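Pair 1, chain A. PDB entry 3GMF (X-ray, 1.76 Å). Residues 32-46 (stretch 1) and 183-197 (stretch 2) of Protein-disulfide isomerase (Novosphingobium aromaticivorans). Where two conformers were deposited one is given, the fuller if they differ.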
# COMPACT_ATOMS: atom_id res chain seq x y z
N HIS A 32 -3.27 -11.04 0.73
CA HIS A 32 -4.37 -11.89 1.21
C HIS A 32 -5.48 -11.06 1.85
O HIS A 32 -6.66 -11.30 1.58
CB HIS A 32 -3.83 -12.96 2.17
CG HIS A 32 -4.85 -13.96 2.61
ND1 HIS A 32 -5.61 -14.69 1.72
CD2 HIS A 32 -5.22 -14.38 3.84
CE1 HIS A 32 -6.42 -15.51 2.38
NE2 HIS A 32 -6.20 -15.34 3.68
N PHE A 33 -5.12 -10.07 2.67
CA PHE A 33 -6.13 -9.23 3.33
C PHE A 33 -6.98 -8.44 2.32
O PHE A 33 -8.19 -8.33 2.47
CB PHE A 33 -5.49 -8.26 4.34
CG PHE A 33 -6.43 -7.21 4.84
CD1 PHE A 33 -7.40 -7.53 5.80
CD2 PHE A 33 -6.35 -5.91 4.37
CE1 PHE A 33 -8.30 -6.55 6.27
CE2 PHE A 33 -7.24 -4.93 4.83
CZ PHE A 33 -8.22 -5.26 5.77
N GLU A 34 -6.33 -7.87 1.31
CA GLU A 34 -7.04 -7.13 0.27
C GLU A 34 -8.08 -8.00 -0.46
O GLU A 34 -9.21 -7.58 -0.64
CB GLU A 34 -6.07 -6.51 -0.74
CG GLU A 34 -6.74 -5.51 -1.70
CD GLU A 34 -7.11 -4.18 -1.04
OE1 GLU A 34 -7.08 -4.05 0.21
OE2 GLU A 34 -7.44 -3.24 -1.80
N ILE A 35 -7.67 -9.21 -0.85
CA ILE A 35 -8.55 -10.16 -1.53
C ILE A 35 -9.73 -10.53 -0.62
O ILE A 35 -10.87 -10.55 -1.06
CB ILE A 35 -7.77 -11.41 -2.01
CG1 ILE A 35 -6.73 -11.02 -3.07
CG2 ILE A 35 -8.71 -12.50 -2.53
CD1 ILE A 35 -5.54 -11.95 -3.15
N GLU A 36 -9.44 -10.76 0.67
CA GLU A 36 -10.46 -11.19 1.63
C GLU A 36 -11.45 -10.08 2.01
O GLU A 36 -12.62 -10.36 2.27
CB GLU A 36 -9.79 -11.70 2.91
CG GLU A 36 -9.12 -13.08 2.81
CD GLU A 36 -10.07 -14.17 2.36
OE1 GLU A 36 -11.14 -14.34 3.00
OE2 GLU A 36 -9.75 -14.86 1.37
N SER A 37 -10.98 -8.84 2.06
CA SER A 37 -11.73 -7.74 2.67
C SER A 37 -12.32 -6.65 1.76
O SER A 37 -13.32 -6.05 2.13
CB SER A 37 -10.86 -7.04 3.70
OG SER A 37 -9.92 -6.20 3.05
N GLU A 38 -11.67 -6.38 0.63
CA GLU A 38 -12.02 -5.22 -0.21
C GLU A 38 -13.51 -5.13 -0.51
O GLU A 38 -14.12 -4.08 -0.31
CB GLU A 38 -11.19 -5.20 -1.51
CG GLU A 38 -11.52 -4.05 -2.49
CD GLU A 38 -11.08 -2.67 -2.01
OE1 GLU A 38 -10.25 -2.58 -1.08
OE2 GLU A 38 -11.58 -1.67 -2.56
N GLY A 39 -14.09 -6.25 -0.96
CA GLY A 39 -15.51 -6.28 -1.32
C GLY A 39 -16.44 -5.98 -0.15
O GLY A 39 -17.30 -5.11 -0.24
N GLN A 40 -16.23 -6.72 0.94
CA GLN A 40 -17.10 -6.65 2.12
C GLN A 40 -17.07 -5.29 2.81
O GLN A 40 -18.09 -4.81 3.27
CB GLN A 40 -16.78 -7.79 3.09
CG GLN A 40 -17.17 -9.18 2.56
CD GLN A 40 -17.07 -10.29 3.61
OE1 GLN A 40 -16.44 -10.13 4.66
NE2 GLN A 40 -17.69 -11.43 3.32
N LEU A 41 -15.90 -4.66 2.86
CA LEU A 41 -15.78 -3.31 3.42
C LEU A 41 -16.50 -2.28 2.56
O LEU A 41 -17.14 -1.36 3.09
CB LEU A 41 -14.30 -2.93 3.58
CG LEU A 41 -13.61 -3.55 4.80
CD1 LEU A 41 -12.09 -3.47 4.69
CD2 LEU A 41 -14.12 -2.89 6.06
N LYS A 42 -16.40 -2.43 1.24
CA LYS A 42 -17.08 -1.54 0.31
C LYS A 42 -18.60 -1.59 0.46
O LYS A 42 -19.22 -0.57 0.71
CB LYS A 42 -16.66 -1.83 -1.14
CG LYS A 42 -15.35 -1.16 -1.56
CD LYS A 42 -14.99 -1.50 -3.01
CE LYS A 42 -15.77 -0.65 -4.02
NZ LYS A 42 -15.39 0.79 -3.96
N ILE A 43 -19.19 -2.78 0.33
CA ILE A 43 -20.65 -2.91 0.35
C ILE A 43 -21.25 -2.79 1.76
O ILE A 43 -22.35 -2.24 1.92
CB ILE A 43 -21.14 -4.19 -0.39
CG1 ILE A 43 -20.52 -5.46 0.19
CG2 ILE A 43 -20.87 -4.07 -1.89
CD1 ILE A 43 -21.07 -6.77 -0.38
N GLY A 44 -20.52 -3.27 2.77
CA GLY A 44 -20.99 -3.27 4.15
C GLY A 44 -20.88 -1.93 4.87
O GLY A 44 -21.67 -1.63 5.76
N MET A 45 -19.89 -1.12 4.48
CA MET A 45 -19.52 0.04 5.29
C MET A 45 -19.36 1.36 4.54
O MET A 45 -19.93 2.38 4.95
CB MET A 45 -18.23 -0.28 6.09
CG MET A 45 -17.87 0.74 7.16
SD MET A 45 -16.29 0.44 8.01
CE MET A 45 -15.07 0.96 6.81
N VAL A 46 -18.60 1.32 3.45
CA VAL A 46 -18.23 2.52 2.70
C VAL A 46 -19.41 3.04 1.87
O VAL A 46 -19.77 4.22 1.97
CB VAL A 46 -16.98 2.25 1.82
CG1 VAL A 46 -16.62 3.47 0.98
CG2 VAL A 46 -15.79 1.84 2.70
N HIS A 183 -4.27 -8.65 12.56
CA HIS A 183 -3.48 -8.55 11.33
C HIS A 183 -4.05 -9.30 10.13
O HIS A 183 -3.32 -9.64 9.20
CB HIS A 183 -2.02 -8.95 11.61
CG HIS A 183 -1.43 -8.21 12.77
ND1 HIS A 183 -1.03 -6.89 12.68
CD2 HIS A 183 -1.24 -8.58 14.05
CE1 HIS A 183 -0.58 -6.50 13.86
NE2 HIS A 183 -0.70 -7.50 14.71
N ASP A 184 -5.37 -9.54 10.14
CA ASP A 184 -6.04 -10.17 9.00
C ASP A 184 -7.53 -9.88 9.05
O ASP A 184 -8.01 -9.30 10.03
CB ASP A 184 -5.75 -11.69 8.94
CG ASP A 184 -6.32 -12.48 10.12
OD1 ASP A 184 -7.08 -11.97 10.97
OD2 ASP A 184 -6.00 -13.69 10.20
N TRP A 185 -8.25 -10.26 8.00
CA TRP A 185 -9.68 -9.96 7.93
C TRP A 185 -10.50 -10.68 9.00
O TRP A 185 -11.43 -10.12 9.58
CB TRP A 185 -10.18 -10.26 6.52
CG TRP A 185 -11.62 -9.95 6.28
CD1 TRP A 185 -12.55 -10.77 5.71
CD2 TRP A 185 -12.30 -8.71 6.56
NE1 TRP A 185 -13.77 -10.14 5.63
CE2 TRP A 185 -13.65 -8.88 6.15
CE3 TRP A 185 -11.91 -7.50 7.14
CZ2 TRP A 185 -14.60 -7.86 6.29
CZ3 TRP A 185 -12.86 -6.49 7.29
CH2 TRP A 185 -14.20 -6.67 6.86
N ALA A 186 -10.09 -11.90 9.32
CA ALA A 186 -10.80 -12.73 10.29
C ALA A 186 -10.80 -12.10 11.68
O ALA A 186 -11.83 -12.14 12.38
CB ALA A 186 -10.19 -14.12 10.33
N SER A 187 -9.67 -11.50 12.07
CA SER A 187 -9.58 -10.76 13.33
C SER A 187 -10.16 -9.33 13.27
O SER A 187 -10.67 -8.80 14.27
CB SER A 187 -8.14 -10.76 13.86
OG SER A 187 -7.24 -10.18 12.94
N LEU A 188 -10.05 -8.69 12.11
CA LEU A 188 -10.54 -7.34 11.96
C LEU A 188 -12.07 -7.24 11.91
O LEU A 188 -12.66 -6.40 12.59
CB LEU A 188 -9.93 -6.70 10.72
CG LEU A 188 -10.39 -5.24 10.47
CD1 LEU A 188 -10.01 -4.26 11.61
CD2 LEU A 188 -9.85 -4.77 9.13
N ARG A 189 -12.69 -8.07 11.07
CA ARG A 189 -14.13 -7.94 10.79
C ARG A 189 -15.04 -7.87 12.04
O ARG A 189 -15.90 -6.98 12.09
CB ARG A 189 -14.61 -9.00 9.79
CG ARG A 189 -16.10 -8.90 9.47
CD ARG A 189 -16.51 -9.85 8.40
NE ARG A 189 -16.63 -11.21 8.91
CZ ARG A 189 -17.11 -12.23 8.21
NH1 ARG A 189 -17.52 -12.04 6.96
NH2 ARG A 189 -17.19 -13.43 8.76
N PRO A 190 -14.84 -8.77 13.04
CA PRO A 190 -15.73 -8.65 14.21
C PRO A 190 -15.61 -7.31 14.95
O PRO A 190 -16.59 -6.81 15.50
CB PRO A 190 -15.31 -9.82 15.11
CG PRO A 190 -14.59 -10.78 14.19
CD PRO A 190 -13.89 -9.89 13.21
N GLN A 191 -14.41 -6.72 14.95
CA GLN A 191 -14.22 -5.42 15.56
C GLN A 191 -14.89 -4.29 14.79
O GLN A 191 -15.44 -3.36 15.40
CB GLN A 191 -12.73 -5.13 15.80
CG GLN A 191 -12.10 -6.27 16.60
CD GLN A 191 -10.64 -6.04 16.90
OE1 GLN A 191 -10.28 -5.23 17.76
NE2 GLN A 191 -9.78 -6.79 16.21
N ILE A 192 -14.91 -4.41 13.46
CA ILE A 192 -15.64 -3.44 12.62
C ILE A 192 -17.15 -3.57 12.84
O ILE A 192 -17.84 -2.58 13.10
CB ILE A 192 -15.29 -3.59 11.14
CG1 ILE A 192 -13.84 -3.12 10.92
CG2 ILE A 192 -16.29 -2.81 10.23
CD1 ILE A 192 -13.36 -3.27 9.53
N LEU A 193 -17.66 -4.80 12.76
CA LEU A 193 -19.11 -5.03 12.94
C LEU A 193 -19.60 -4.63 14.34
O LEU A 193 -20.70 -4.09 14.47
CB LEU A 193 -19.47 -6.48 12.60
CG LEU A 193 -19.19 -6.92 11.14
CD1 LEU A 193 -19.61 -8.38 10.90
CD2 LEU A 193 -19.82 -6.00 10.08
N ALA A 194 -18.79 -4.87 15.37
CA ALA A 194 -19.14 -4.47 16.75
C ALA A 194 -19.37 -2.96 16.86
O ALA A 194 -20.31 -2.51 17.54
CB ALA A 194 -18.08 -4.90 17.74
N ARG A 195 -18.51 -2.20 16.20
CA ARG A 195 -18.57 -0.73 16.15
C ARG A 195 -19.75 -0.25 15.31
O ARG A 195 -20.46 0.70 15.68
CB ARG A 195 -17.27 -0.18 15.54
CG ARG A 195 -16.58 0.99 16.25
CD ARG A 195 -17.53 2.04 16.82
NE ARG A 195 -17.12 3.39 16.43
CZ ARG A 195 -17.59 4.05 15.38
NH1 ARG A 195 -17.16 5.26 15.12
NH2 ARG A 195 -18.51 3.50 14.60
N LEU A 196 -19.96 -0.89 14.16
CA LEU A 196 -21.06 -0.49 13.28
C LEU A 196 -22.42 -0.74 13.96
O LEU A 196 -23.36 0.02 13.77
CB LEU A 196 -21.03 -1.24 11.96
CG LEU A 196 -19.93 -0.90 10.95
CD1 LEU A 196 -20.01 -1.84 9.75
CD2 LEU A 196 -20.03 0.57 10.51
N ASN A 197 -22.50 -1.82 14.74
CA ASN A 197 -23.77 -2.28 15.31
C ASN A 197 -24.01 -1.97 16.79
O ASN A 197 -24.84 -2.62 17.43
CB ASN A 197 -23.96 -3.78 14.97
CG ASN A 197 -24.05 -4.02 13.45
OD1 ASN A 197 -24.53 -3.14 12.73
ND2 ASN A 197 -23.58 -5.16 12.97

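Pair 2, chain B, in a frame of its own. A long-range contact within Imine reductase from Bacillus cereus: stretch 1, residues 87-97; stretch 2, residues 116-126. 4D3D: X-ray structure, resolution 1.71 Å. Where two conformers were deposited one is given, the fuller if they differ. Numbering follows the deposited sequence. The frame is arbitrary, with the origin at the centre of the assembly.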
# COMPACT_ATOMS: atom_id res chain seq x y z
N ASP B 87 2.14 19.14 -20.88
CA ASP B 87 2.11 19.92 -19.65
C ASP B 87 1.11 21.05 -19.80
O ASP B 87 0.89 21.49 -20.95
CB ASP B 87 3.48 20.55 -19.44
CG ASP B 87 3.71 21.06 -18.01
OD1 ASP B 87 3.35 22.21 -17.64
OD2 ASP B 87 4.33 20.31 -17.26
N TYR B 88 0.58 21.58 -18.71
CA TYR B 88 -0.24 22.81 -18.80
C TYR B 88 0.52 24.03 -19.28
O TYR B 88 -0.09 24.96 -19.94
CB TYR B 88 -0.89 23.16 -17.44
CG TYR B 88 -2.14 22.38 -17.14
CD1 TYR B 88 -2.10 21.07 -16.62
CD2 TYR B 88 -3.40 22.96 -17.39
CE1 TYR B 88 -3.27 20.37 -16.37
CE2 TYR B 88 -4.56 22.27 -17.12
CZ TYR B 88 -4.52 21.02 -16.61
OH TYR B 88 -5.72 20.35 -16.47
N ASN B 89 1.84 24.07 -19.03
CA ASN B 89 2.60 25.19 -19.60
C ASN B 89 2.51 25.35 -21.12
O ASN B 89 2.60 26.50 -21.63
CB ASN B 89 4.06 25.19 -19.15
CG ASN B 89 4.14 25.53 -17.69
OD1 ASN B 89 3.17 26.09 -17.12
ND2 ASN B 89 5.19 25.13 -17.07
N VAL B 90 2.38 24.22 -21.80
CA VAL B 90 2.29 24.20 -23.26
C VAL B 90 0.96 24.94 -23.57
O VAL B 90 0.91 25.71 -24.49
CB VAL B 90 2.26 22.80 -23.89
CG1 VAL B 90 2.05 22.88 -25.39
CG2 VAL B 90 3.58 22.05 -23.62
N MET B 91 -0.12 24.64 -22.83
CA MET B 91 -1.40 25.33 -23.08
C MET B 91 -1.30 26.83 -23.09
O MET B 91 -1.75 27.49 -24.03
CB MET B 91 -2.52 24.88 -22.09
CG MET B 91 -3.86 25.36 -22.51
SD MET B 91 -5.11 25.58 -21.19
CE MET B 91 -4.42 26.89 -20.26
N TYR B 92 -0.71 27.37 -22.05
CA TYR B 92 -0.51 28.78 -22.00
C TYR B 92 0.32 29.27 -23.15
O TYR B 92 0.06 30.36 -23.73
CB TYR B 92 0.13 29.21 -20.72
CG TYR B 92 -0.77 28.95 -19.52
CD1 TYR B 92 -1.93 29.66 -19.32
CD2 TYR B 92 -0.47 27.95 -18.62
CE1 TYR B 92 -2.77 29.40 -18.23
CE2 TYR B 92 -1.29 27.71 -17.51
CZ TYR B 92 -2.43 28.41 -17.32
OH TYR B 92 -3.24 28.17 -16.23
N SER B 93 1.40 28.53 -23.47
CA SER B 93 2.33 29.01 -24.50
C SER B 93 1.60 29.18 -25.83
O SER B 93 1.82 30.12 -26.57
CB SER B 93 3.50 27.98 -24.60
OG SER B 93 4.40 28.38 -25.65
N ILE B 94 0.80 28.21 -26.20
CA ILE B 94 0.16 28.25 -27.52
C ILE B 94 -1.14 29.09 -27.55
O ILE B 94 -1.50 29.65 -28.59
CB ILE B 94 -0.09 26.84 -28.12
CG1 ILE B 94 -1.09 26.06 -27.32
CG2 ILE B 94 1.21 25.99 -28.28
CD1 ILE B 94 -1.54 24.80 -27.93
N LEU B 95 -1.87 29.15 -26.42
CA LEU B 95 -3.15 29.90 -26.42
C LEU B 95 -3.09 31.35 -25.99
O LEU B 95 -3.89 32.16 -26.49
CB LEU B 95 -4.19 29.16 -25.54
CG LEU B 95 -4.59 27.75 -25.89
CD1 LEU B 95 -5.72 27.25 -25.01
CD2 LEU B 95 -4.93 27.63 -27.35
N GLU B 96 -2.15 31.73 -25.13
CA GLU B 96 -2.05 33.14 -24.64
C GLU B 96 -1.97 34.11 -25.81
O GLU B 96 -2.68 35.15 -25.80
CB GLU B 96 -0.90 33.37 -23.63
CG GLU B 96 -0.91 34.78 -22.95
CD GLU B 96 -0.35 35.89 -23.83
OE1 GLU B 96 0.49 35.57 -24.71
OE2 GLU B 96 -0.85 37.07 -23.74
N PRO B 97 -1.16 33.77 -26.85
CA PRO B 97 -1.03 34.76 -27.94
C PRO B 97 -2.26 34.89 -28.77
O PRO B 97 -2.31 35.86 -29.57
CB PRO B 97 0.12 34.18 -28.80
CG PRO B 97 0.96 33.39 -27.77
CD PRO B 97 -0.12 32.73 -26.91
N GLU B 116 -4.46 22.06 -8.39
CA GLU B 116 -4.38 23.54 -8.47
C GLU B 116 -4.01 23.99 -9.88
O GLU B 116 -4.54 24.99 -10.38
CB GLU B 116 -3.45 24.10 -7.44
CG GLU B 116 -3.17 25.61 -7.54
CD GLU B 116 -2.17 26.17 -6.50
OE1 GLU B 116 -1.71 25.44 -5.58
OE2 GLU B 116 -1.88 27.41 -6.55
N LYS B 117 -3.19 23.25 -10.56
CA LYS B 117 -2.85 23.63 -11.96
C LYS B 117 -4.10 23.58 -12.91
O LYS B 117 -4.30 24.50 -13.69
CB LYS B 117 -1.72 22.76 -12.46
CG LYS B 117 -0.39 23.16 -11.73
CD LYS B 117 0.84 23.36 -12.62
CE LYS B 117 0.55 24.23 -13.84
NZ LYS B 117 1.64 25.13 -14.38
N ALA B 118 -4.94 22.56 -12.76
CA ALA B 118 -6.18 22.42 -13.46
C ALA B 118 -7.16 23.55 -13.10
O ALA B 118 -7.81 24.10 -14.00
CB ALA B 118 -6.82 21.10 -13.20
N ARG B 119 -7.26 23.89 -11.82
CA ARG B 119 -8.12 25.01 -11.42
C ARG B 119 -7.65 26.34 -12.04
O ARG B 119 -8.51 27.12 -12.49
CB ARG B 119 -8.13 25.15 -9.92
CG ARG B 119 -8.84 23.99 -9.19
CD ARG B 119 -8.53 23.96 -7.68
NE ARG B 119 -9.18 22.77 -7.07
CZ ARG B 119 -8.62 22.05 -6.07
NH1 ARG B 119 -7.47 22.40 -5.56
NH2 ARG B 119 -9.18 20.93 -5.64
N LYS B 120 -6.36 26.60 -12.00
CA LYS B 120 -5.85 27.88 -12.51
C LYS B 120 -6.07 27.96 -14.03
O LYS B 120 -6.49 29.03 -14.53
CB LYS B 120 -4.38 28.03 -12.19
CG LYS B 120 -4.07 28.40 -10.72
CD LYS B 120 -2.60 28.71 -10.52
N ALA B 121 -5.92 26.83 -14.76
CA ALA B 121 -6.21 26.79 -16.17
C ALA B 121 -7.68 27.04 -16.50
O ALA B 121 -8.02 27.83 -17.43
CB ALA B 121 -5.78 25.51 -16.77
N ALA B 122 -8.56 26.43 -15.69
CA ALA B 122 -9.95 26.68 -15.90
C ALA B 122 -10.37 28.12 -15.76
O ALA B 122 -11.18 28.61 -16.60
CB ALA B 122 -10.75 25.83 -14.94
N LYS B 123 -9.87 28.80 -14.73
CA LYS B 123 -10.22 30.20 -14.47
C LYS B 123 -9.67 31.10 -15.60
O LYS B 123 -10.41 31.99 -16.09
CB LYS B 123 -9.65 30.65 -13.16
CG LYS B 123 -9.90 32.12 -12.87
CD LYS B 123 -11.44 32.41 -12.88
CE LYS B 123 -11.91 33.75 -12.25
NZ LYS B 123 -11.04 34.92 -12.51
N TRP B 124 -8.42 30.83 -16.00
CA TRP B 124 -7.78 31.57 -17.12
C TRP B 124 -8.62 31.47 -18.37
O TRP B 124 -8.83 32.52 -19.09
CB TRP B 124 -6.33 31.08 -17.28
CG TRP B 124 -5.47 31.87 -18.26
CD1 TRP B 124 -4.61 32.90 -17.96
CD2 TRP B 124 -5.38 31.63 -19.67
NE1 TRP B 124 -3.99 33.32 -19.14
CE2 TRP B 124 -4.43 32.54 -20.18
CE3 TRP B 124 -5.97 30.71 -20.54
CZ2 TRP B 124 -4.09 32.56 -21.54
CZ3 TRP B 124 -5.60 30.66 -21.86
CH2 TRP B 124 -4.72 31.66 -22.39
N LEU B 125 -9.06 30.29 -18.74
CA LEU B 125 -9.91 30.06 -19.87
C LEU B 125 -11.28 30.72 -19.79
O LEU B 125 -11.73 31.36 -20.73
CB LEU B 125 -10.10 28.59 -20.16
CG LEU B 125 -8.81 27.86 -20.63
CD1 LEU B 125 -8.96 26.37 -20.60
CD2 LEU B 125 -8.56 28.35 -22.06
N GLU B 126 -11.93 30.63 -18.62
CA GLU B 126 -13.21 31.32 -18.41
C GLU B 126 -13.12 32.84 -18.57
O GLU B 126 -14.07 33.41 -19.12
CB GLU B 126 -13.78 30.98 -17.00
CG GLU B 126 -14.02 29.49 -16.91
O HOH W 1 -2.31 26.11 -14.78

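Two helices that run side by side in nearly the same direction leave a gap that side chains must fill, and the same backbone frame can be filled in quite different ways. Pairs 1 and 2 illustrate the principle. In pair 1 the helix axes approach to 10.3 Å with 23° between their directions; in pair 2 the values are 11.2 Å and 17°. Superposed on 14 central residues, the backbones agree to 0.7 Å, and the buried surfaces, 526 and 551 Å², are similar. The side chains in between are not.

The clearest divergence lies where W185(A) matches K117(B). In pair 1 the indole is a knob set among F33(A), S37(A), Q40(A) and L41(A). The ring lies close over the small S37(A), whose CB stands 3.9 Å from the centroid of the six-membered ring of W185(A). The indole nitrogen is not left unpaired, for NE1 of W185(A) donates to OE1 of Q40(A) at 2.8 Å. In pair 2 the size is reversed. The counterpart of S37(A) is the large Y88(B), which points toward the other helix, while K117(B) starts sideways and its end comes nearer, CE lying 4.0 Å from CB of Y88(B). NZ of K117(B) makes a weak hydrogen bond, 3.3 Å, to OD1 of N89(B).

One turn on, R189(A) matches A121(B). The arginine begins sideways, but its end comes nearer, and NH1 of R189(A) donates to OE1 of Q40(A) at 3.2 Å, so one glutamine oxygen serves two donors. A121(B) instead points its methyl group inward, where CB of A121(B) meets CE2 of Y88(B) at 3.5 Å and CE of M91(B) at 4.0 Å. M91(B) occupies the position of Q40(A), and an apolar thioether thus stands where pair 1 has a polar hub. L188(A) points inward, and CD2 of L188(A) meets CE1 of F33(A) at 3.7 Å; its counterpart K120(B) points sideways, CB of K120(B) lying 4.2 Å from OH of Y92(B).

L41(A) and Y92(B) match closely in backbone; both leave their helix sideways, and the end of each comes nearer the partner. CD2 of L41(A) packs on CD1 of I192(A) at 3.6 Å, an aliphatic contact. At the position of I192(A) pair 2 has W124(B), and the matched contact becomes aromatic: the edge of Y92(B) meets the face of the indole, with planes at 89° and the centroids of the Y92(B) ring and the five-membered ring of W124(B) 5.0 Å apart. The tyrosine hydroxyl reaches further, and a water whose O is 2.7 Å from OH of Y92(B) donates to the backbone O of K117(B) at 2.8 Å, joining the two helices.

The last turn shows a trade of bulk. G44(A) matches L95(B), whose CB lies 4.1 Å from CH2 of W124(B). Beside the glycine, M45(A) points toward the partner helix and lays SD 3.9 Å from CG2 of I192(A); its counterpart E96(B) leads its end away, although CB of E96(B) still lies 3.9 Å from CZ2 of W124(B). Large residues thus change places between the two pairs, while the spacing of the helices changes little.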